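Local coordinates for protein molybdopterin synthase catalytic subunit (Helicobacter pylori, PDB 3RPF) that probably converts precursor Z into molybdopterin, inserting two sulfur atoms supplied by its small partner subunit MoaD to build the dithiolene group, at residues 47-53 with 80-86; 57-61 with 118-122. All coordinates share one frame; numbering follows the deposited sequence.

Contact 1 (47-53 with 80-86). With EDO (1,2-ethanediol), chain G.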
loop_
_atom_site.group_PDB
_atom_site.type_symbol
_atom_site.label_atom_id
_atom_site.label_comp_id
_atom_site.label_asym_id
_atom_site.label_seq_id
_atom_site.Cartn_x
_atom_site.Cartn_y
_atom_site.Cartn_z
ATOM N N GLN A 47 4.904 -17.859 -20.569
ATOM C CA GLN A 47 6.292 -17.469 -20.351
ATOM C C GLN A 47 6.377 -16.145 -19.606
ATOM O O GLN A 47 7.391 -15.836 -18.972
ATOM C CB GLN A 47 7.002 -17.334 -21.703
ATOM C CG GLN A 47 7.080 -18.633 -22.477
ATOM C CD GLN A 47 7.348 -18.388 -23.945
ATOM O OE1 GLN A 47 6.594 -17.674 -24.611
ATOM N NE2 GLN A 47 8.435 -18.955 -24.454
ATOM N N GLY A 48 5.309 -15.357 -19.691
ATOM C CA GLY A 48 5.287 -14.042 -19.063
ATOM C C GLY A 48 4.229 -13.188 -19.731
ATOM O O GLY A 48 3.314 -13.715 -20.377
ATOM N N LEU A 49 4.340 -11.872 -19.579
ATOM C CA LEU A 49 3.380 -10.976 -20.184
ATOM C C LEU A 49 4.121 -9.982 -21.059
ATOM O O LEU A 49 5.344 -9.839 -20.960
ATOM C CB LEU A 49 2.589 -10.219 -19.118
ATOM C CG LEU A 49 1.833 -10.981 -18.028
ATOM C CD1 LEU A 49 1.330 -10.010 -16.960
ATOM C CD2 LEU A 49 0.677 -11.806 -18.595
ATOM N N SER A 50 3.374 -9.289 -21.910
ATOM C CA SER A 50 3.948 -8.235 -22.735
ATOM C C SER A 50 2.995 -7.050 -22.735
ATOM O O SER A 50 1.775 -7.224 -22.653
ATOM C CB SER A 50 4.199 -8.723 -24.153
ATOM O OG SER A 50 4.967 -7.771 -24.868
ATOM N N PHE A 51 3.539 -5.839 -22.791
ATOM C CA PHE A 51 2.696 -4.652 -22.708
ATOM C C PHE A 51 2.910 -3.685 -23.887
ATOM O O PHE A 51 4.045 -3.477 -24.329
ATOM C CB PHE A 51 2.942 -3.919 -21.390
ATOM C CG PHE A 51 2.636 -4.746 -20.153
ATOM C CD1 PHE A 51 1.359 -4.762 -19.602
ATOM C CD2 PHE A 51 3.627 -5.487 -19.544
ATOM C CE1 PHE A 51 1.071 -5.519 -18.461
ATOM C CE2 PHE A 51 3.351 -6.249 -18.388
ATOM C CZ PHE A 51 2.074 -6.260 -17.856
ATOM N N ASP A 52 1.817 -3.123 -24.403
ATOM C CA ASP A 52 1.889 -1.925 -25.250
ATOM C C ASP A 52 1.398 -0.720 -24.445
ATOM O O ASP A 52 0.466 -0.841 -23.640
ATOM C CB ASP A 52 1.016 -2.061 -26.491
ATOM C CG ASP A 52 1.536 -3.092 -27.477
ATOM O OD1 ASP A 52 2.750 -3.418 -27.458
ATOM O OD2 ASP A 52 0.711 -3.579 -28.283
ATOM N N ILE A 53 2.006 0.444 -24.673
ATOM C CA ILE A 53 1.631 1.658 -23.953
ATOM C C ILE A 53 1.374 2.836 -24.891
ATOM O O ILE A 53 2.190 3.111 -25.784
ATOM C CB ILE A 53 2.720 2.068 -22.945
ATOM C CG1 ILE A 53 2.923 0.974 -21.891
ATOM C CG2 ILE A 53 2.349 3.389 -22.265
ATOM C CD1 ILE A 53 3.937 1.336 -20.832
ATOM N N HIS A 80 6.384 1.610 -15.176
ATOM C CA HIS A 80 5.698 0.487 -15.794
ATOM C C HIS A 80 6.566 -0.059 -16.910
ATOM O O HIS A 80 7.272 0.702 -17.576
ATOM C CB HIS A 80 4.329 0.920 -16.336
ATOM C CG HIS A 80 3.378 -0.213 -16.538
ATOM N ND1 HIS A 80 3.563 -1.186 -17.498
ATOM C CD2 HIS A 80 2.227 -0.546 -15.892
ATOM C CE1 HIS A 80 2.580 -2.066 -17.435
ATOM N NE2 HIS A 80 1.756 -1.698 -16.467
ATOM N N SER A 81 6.528 -1.376 -17.103
ATOM C CA SER A 81 7.280 -2.018 -18.177
ATOM C C SER A 81 6.629 -1.826 -19.543
ATOM O O SER A 81 5.408 -1.731 -19.652
ATOM C CB SER A 81 7.396 -3.513 -17.905
ATOM O OG SER A 81 8.199 -3.779 -16.765
ATOM N N LEU A 82 7.463 -1.787 -20.580
ATOM C CA LEU A 82 7.002 -1.828 -21.968
ATOM C C LEU A 82 7.597 -3.078 -22.604
ATOM O O LEU A 82 8.781 -3.374 -22.409
ATOM C CB LEU A 82 7.463 -0.579 -22.726
ATOM C CG LEU A 82 7.060 -0.473 -24.207
ATOM C CD1 LEU A 82 5.554 -0.283 -24.339
ATOM C CD2 LEU A 82 7.803 0.674 -24.898
ATOM N N GLY A 83 6.793 -3.825 -23.353
ATOM C CA GLY A 83 7.297 -5.038 -23.971
ATOM C C GLY A 83 7.237 -6.229 -23.029
ATOM O O GLY A 83 6.354 -6.294 -22.166
ATOM N N ASP A 84 8.172 -7.165 -23.185
ATOM C CA ASP A 84 8.101 -8.445 -22.495
ATOM C C ASP A 84 8.582 -8.377 -21.050
ATOM O O ASP A 84 9.578 -7.725 -20.745
ATOM C CB ASP A 84 8.921 -9.506 -23.232
ATOM C CG ASP A 84 8.412 -9.762 -24.634
ATOM O OD1 ASP A 84 7.332 -9.234 -24.976
ATOM O OD2 ASP A 84 9.088 -10.495 -25.389
ATOM N N VAL A 85 7.834 -9.034 -20.179
ATOM C CA VAL A 85 8.196 -9.234 -18.795
ATOM C C VAL A 85 7.958 -10.701 -18.435
ATOM O O VAL A 85 6.859 -11.195 -18.537
ATOM C CB VAL A 85 7.384 -8.315 -17.890
ATOM C CG1 VAL A 85 7.878 -8.367 -16.498
ATOM C CG2 VAL A 85 7.386 -6.916 -18.427
ATOM N N LEU A 86 8.996 -11.383 -18.004
ATOM C CA LEU A 86 8.909 -12.793 -17.688
ATOM C C LEU A 86 8.356 -13.100 -16.296
ATOM O O LEU A 86 8.331 -12.248 -15.439
ATOM C CB LEU A 86 10.264 -13.462 -17.883
ATOM C CG LEU A 86 10.988 -13.152 -19.184
ATOM C CD1 LEU A 86 12.310 -13.849 -19.239
ATOM C CD2 LEU A 86 10.161 -13.478 -20.381
HETATM C C1 EDO G . 3.703 6.175 -27.934
HETATM O O1 EDO G . 2.519 5.382 -27.823
HETATM C C2 EDO G . 3.317 7.525 -28.521
HETATM O O2 EDO G . 2.285 8.109 -27.715
#
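L49 and V85 grip each other through both backbone bonds of an antiparallel pair, V85 N to L49 O at 2.7 Å and L49 N to V85 O at 2.8 Å. Two residues along, F51 and G83 form a second doubly bonded pair, although F51 N sits 40° above the carbonyl plane of G83. Between them, S50 gives its hydroxyl to D84, OG to OD1 at 2.8 Å; chi1 (-170°) turns OG away from the backbone N. R131 NH2 donates to the same oxygen, so S50 OG gives one bond and takes another.

H80 brings its edge to one face of F51, near the rim: a T-shaped pair with planes at 86° and CE1 3.7 Å from F51 CD1. H80 ND1 donates to S81 O in the ring plane, which fixes the imidazole's rotation; NE2 accepts from the backbone N of G74 of the MoaD chain. Outward, L82 CD1 lies 3.8 Å from I53 CG1, and V85 CG2 touches the F51 ring edge.

After the corner at G83, strand 84-86, outermost in this chain's antiparallel sheet, follows strand 74-82 of the mixed sheet. G73 and G74 of the MoaD chain pack on H80 and F51, consistent with its sulfur-carrying C-terminal Gly-Gly reaching the active site.

Contact 2 (57-61 with 118-122). With EDO (1,2-ethanediol), chain F.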
loop_
_atom_site.group_PDB
_atom_site.type_symbol
_atom_site.label_atom_id
_atom_site.label_comp_id
_atom_site.label_asym_id
_atom_site.label_seq_id
_atom_site.Cartn_x
_atom_site.Cartn_y
_atom_site.Cartn_z
ATOM N N LEU A 57 -0.647 9.690 -23.940
ATOM C CA LEU A 57 -1.863 9.782 -23.134
ATOM C C LEU A 57 -1.579 9.299 -21.721
ATOM O O LEU A 57 -2.070 9.878 -20.754
ATOM C CB LEU A 57 -3.009 8.987 -23.771
ATOM C CG LEU A 57 -4.292 8.890 -22.936
ATOM C CD1 LEU A 57 -4.801 10.261 -22.530
ATOM C CD2 LEU A 57 -5.348 8.120 -23.721
ATOM N N LEU A 58 -0.768 8.256 -21.587
ATOM C CA LEU A 58 -0.369 7.813 -20.247
ATOM C C LEU A 58 0.274 8.964 -19.465
ATOM O O LEU A 58 -0.053 9.192 -18.289
ATOM C CB LEU A 58 0.578 6.612 -20.325
ATOM C CG LEU A 58 1.097 6.212 -18.941
ATOM C CD1 LEU A 58 -0.081 5.819 -18.077
ATOM C CD2 LEU A 58 2.094 5.076 -19.057
ATOM N N LYS A 59 1.158 9.710 -20.120
ATOM C CA LYS A 59 1.846 10.821 -19.463
ATOM C C LYS A 59 0.873 11.859 -18.925
ATOM O O LYS A 59 0.982 12.303 -17.773
ATOM C CB LYS A 59 2.834 11.492 -20.425
ATOM N N THR A 60 -0.079 12.263 -19.754
ATOM C CA THR A 60 -1.018 13.313 -19.355
ATOM C C THR A 60 -1.981 12.799 -18.294
ATOM O O THR A 60 -2.186 13.453 -17.259
ATOM C CB THR A 60 -1.794 13.867 -20.566
ATOM O OG1 THR A 60 -2.561 12.821 -21.172
ATOM C CG2 THR A 60 -0.825 14.448 -21.594
ATOM N N TRP A 61 -2.566 11.631 -18.538
ATOM C CA TRP A 61 -3.399 10.980 -17.522
ATOM C C TRP A 61 -2.696 10.936 -16.162
ATOM O O TRP A 61 -3.272 11.304 -15.126
ATOM C CB TRP A 61 -3.774 9.545 -17.961
ATOM C CG TRP A 61 -4.608 8.814 -16.929
ATOM C CD1 TRP A 61 -5.962 8.922 -16.732
ATOM C CD2 TRP A 61 -4.138 7.879 -15.940
ATOM N NE1 TRP A 61 -6.359 8.101 -15.694
ATOM C CE2 TRP A 61 -5.257 7.457 -15.189
ATOM C CE3 TRP A 61 -2.879 7.363 -15.619
ATOM C CZ2 TRP A 61 -5.153 6.550 -14.129
ATOM C CZ3 TRP A 61 -2.775 6.452 -14.562
ATOM C CH2 TRP A 61 -3.906 6.055 -13.837
ATOM N N ASN A 118 -8.232 2.607 -16.299
ATOM C CA ASN A 118 -8.149 3.777 -17.170
ATOM C C ASN A 118 -6.798 4.059 -17.814
ATOM O O ASN A 118 -6.714 4.834 -18.765
ATOM C CB ASN A 118 -8.619 5.023 -16.426
ATOM C CG ASN A 118 -10.095 4.987 -16.117
ATOM O OD1 ASN A 118 -10.928 5.143 -17.010
ATOM N ND2 ASN A 118 -10.433 4.781 -14.845
ATOM N N ALA A 119 -5.734 3.460 -17.306
ATOM C CA ALA A 119 -4.433 3.739 -17.889
ATOM C C ALA A 119 -4.436 3.088 -19.253
ATOM O O ALA A 119 -4.857 1.941 -19.395
ATOM C CB ALA A 119 -3.307 3.197 -17.030
ATOM N N PRO A 120 -4.007 3.841 -20.271
ATOM C CA PRO A 120 -3.990 3.335 -21.650
ATOM C C PRO A 120 -2.824 2.379 -21.824
ATOM O O PRO A 120 -1.771 2.768 -22.330
ATOM C CB PRO A 120 -3.796 4.601 -22.480
ATOM C CG PRO A 120 -3.007 5.534 -21.564
ATOM C CD PRO A 120 -3.504 5.226 -20.165
ATOM N N ILE A 121 -3.006 1.146 -21.350
ATOM C CA ILE A 121 -1.988 0.106 -21.442
ATOM C C ILE A 121 -2.661 -1.207 -21.830
ATOM O O ILE A 121 -3.743 -1.515 -21.321
ATOM C CB ILE A 121 -1.257 -0.087 -20.105
ATOM C CG1 ILE A 121 -0.517 1.199 -19.700
ATOM C CG2 ILE A 121 -0.304 -1.266 -20.193
ATOM C CD1 ILE A 121 0.174 1.112 -18.314
ATOM N N TRP A 122 -2.036 -1.968 -22.734
ATOM C CA TRP A 122 -2.627 -3.217 -23.233
ATOM C C TRP A 122 -1.760 -4.416 -22.885
ATOM O O TRP A 122 -0.542 -4.392 -23.057
ATOM C CB TRP A 122 -2.887 -3.147 -24.746
ATOM C CG TRP A 122 -3.872 -2.075 -25.065
ATOM C CD1 TRP A 122 -5.228 -2.190 -25.099
ATOM C CD2 TRP A 122 -3.578 -0.701 -25.323
ATOM N NE1 TRP A 122 -5.798 -0.966 -25.363
ATOM C CE2 TRP A 122 -4.801 -0.036 -25.504
ATOM C CE3 TRP A 122 -2.393 0.034 -25.406
ATOM C CZ2 TRP A 122 -4.875 1.330 -25.786
ATOM C CZ3 TRP A 122 -2.469 1.386 -25.684
ATOM C CH2 TRP A 122 -3.700 2.016 -25.878
HETATM C C1 EDO F . -7.081 8.564 -19.867
HETATM O O1 EDO F . -8.206 9.452 -19.788
HETATM C C2 EDO F . -7.503 7.217 -20.460
HETATM O O2 EDO F . -8.634 6.691 -19.750
#
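Apolar contacts carry most of the join between L57, L58 and P120. The proline ring pushes into the helix flank with CG foremost, and that atom lies 3.8 Å from L57 CG and 3.9 Å from L58 CB. It also comes within 3.5 Å of L58 N, so the ring rests against the helix backbone as well as its side chains. L57 crosses the proline obliquely, L58 at about a right angle. Beyond it, L58 CD1 reaches toward the methyl of A119, and CD2 makes a looser contact with I121 CD1.

The aromatic part belongs to W61. Its CG lies opposite the backbone N (chi1 179°), which carries the indole out toward the 118-122 segment. A119 CB stands over one face near the rim, 4.1 Å from CZ3, and N118 O lies over the same face. N118 CB meets the indole at NE1, the amide plane inclined 32° to the ring; NE1 itself bonds weakly to D114 OD2, and N118 ND2 donates to D114 O.

Between the two segments themselves there is no direct polar bond. L57 O accepts both W61 N and the T60 hydroxyl. The 118-122 chain bends in an inverse gamma turn centred on P120, closed by a weak I121 N to A119 O bond. A 1,2-ethanediol, probably from the crystallisation liquor, packs between the segments: O2 donates to N118 O at 2.8 Å, and C1 lies 3.3 Å from W61 CD1.

Helix 55-71 thus lies against the link between helix 101-118 and strand 121-127. F115 of helix 101-118 packs on both W61 and I121, W65, farther along helix 55-71, meets W61 edge-to-face, and I53 of strand 48-53 touches L58.

Contact 1 runs out to exposed D84 and L86, whereas no touching residue of contact 2 is exposed and L58, A119, P120 and I121 are buried. Both reach the same antiparallel sheet, in which strands 48-53 and 121-127 are neighbours. Contact 1 is stitched by backbone bonds, a side-chain hydrogen bond and an aromatic pair; contact 2, between helix and loop, has no direct hydrogen bond between its segments and relies on aliphatic and indole packing. They meet directly: D52 O probably accepts a hydrogen bond from W122 N at 2.9 Å, and I53 CG2 packs on L58 CD2. Strand 48-53 and helix 55-71 follow each other in the chain, and the MoaD chain borders both contacts.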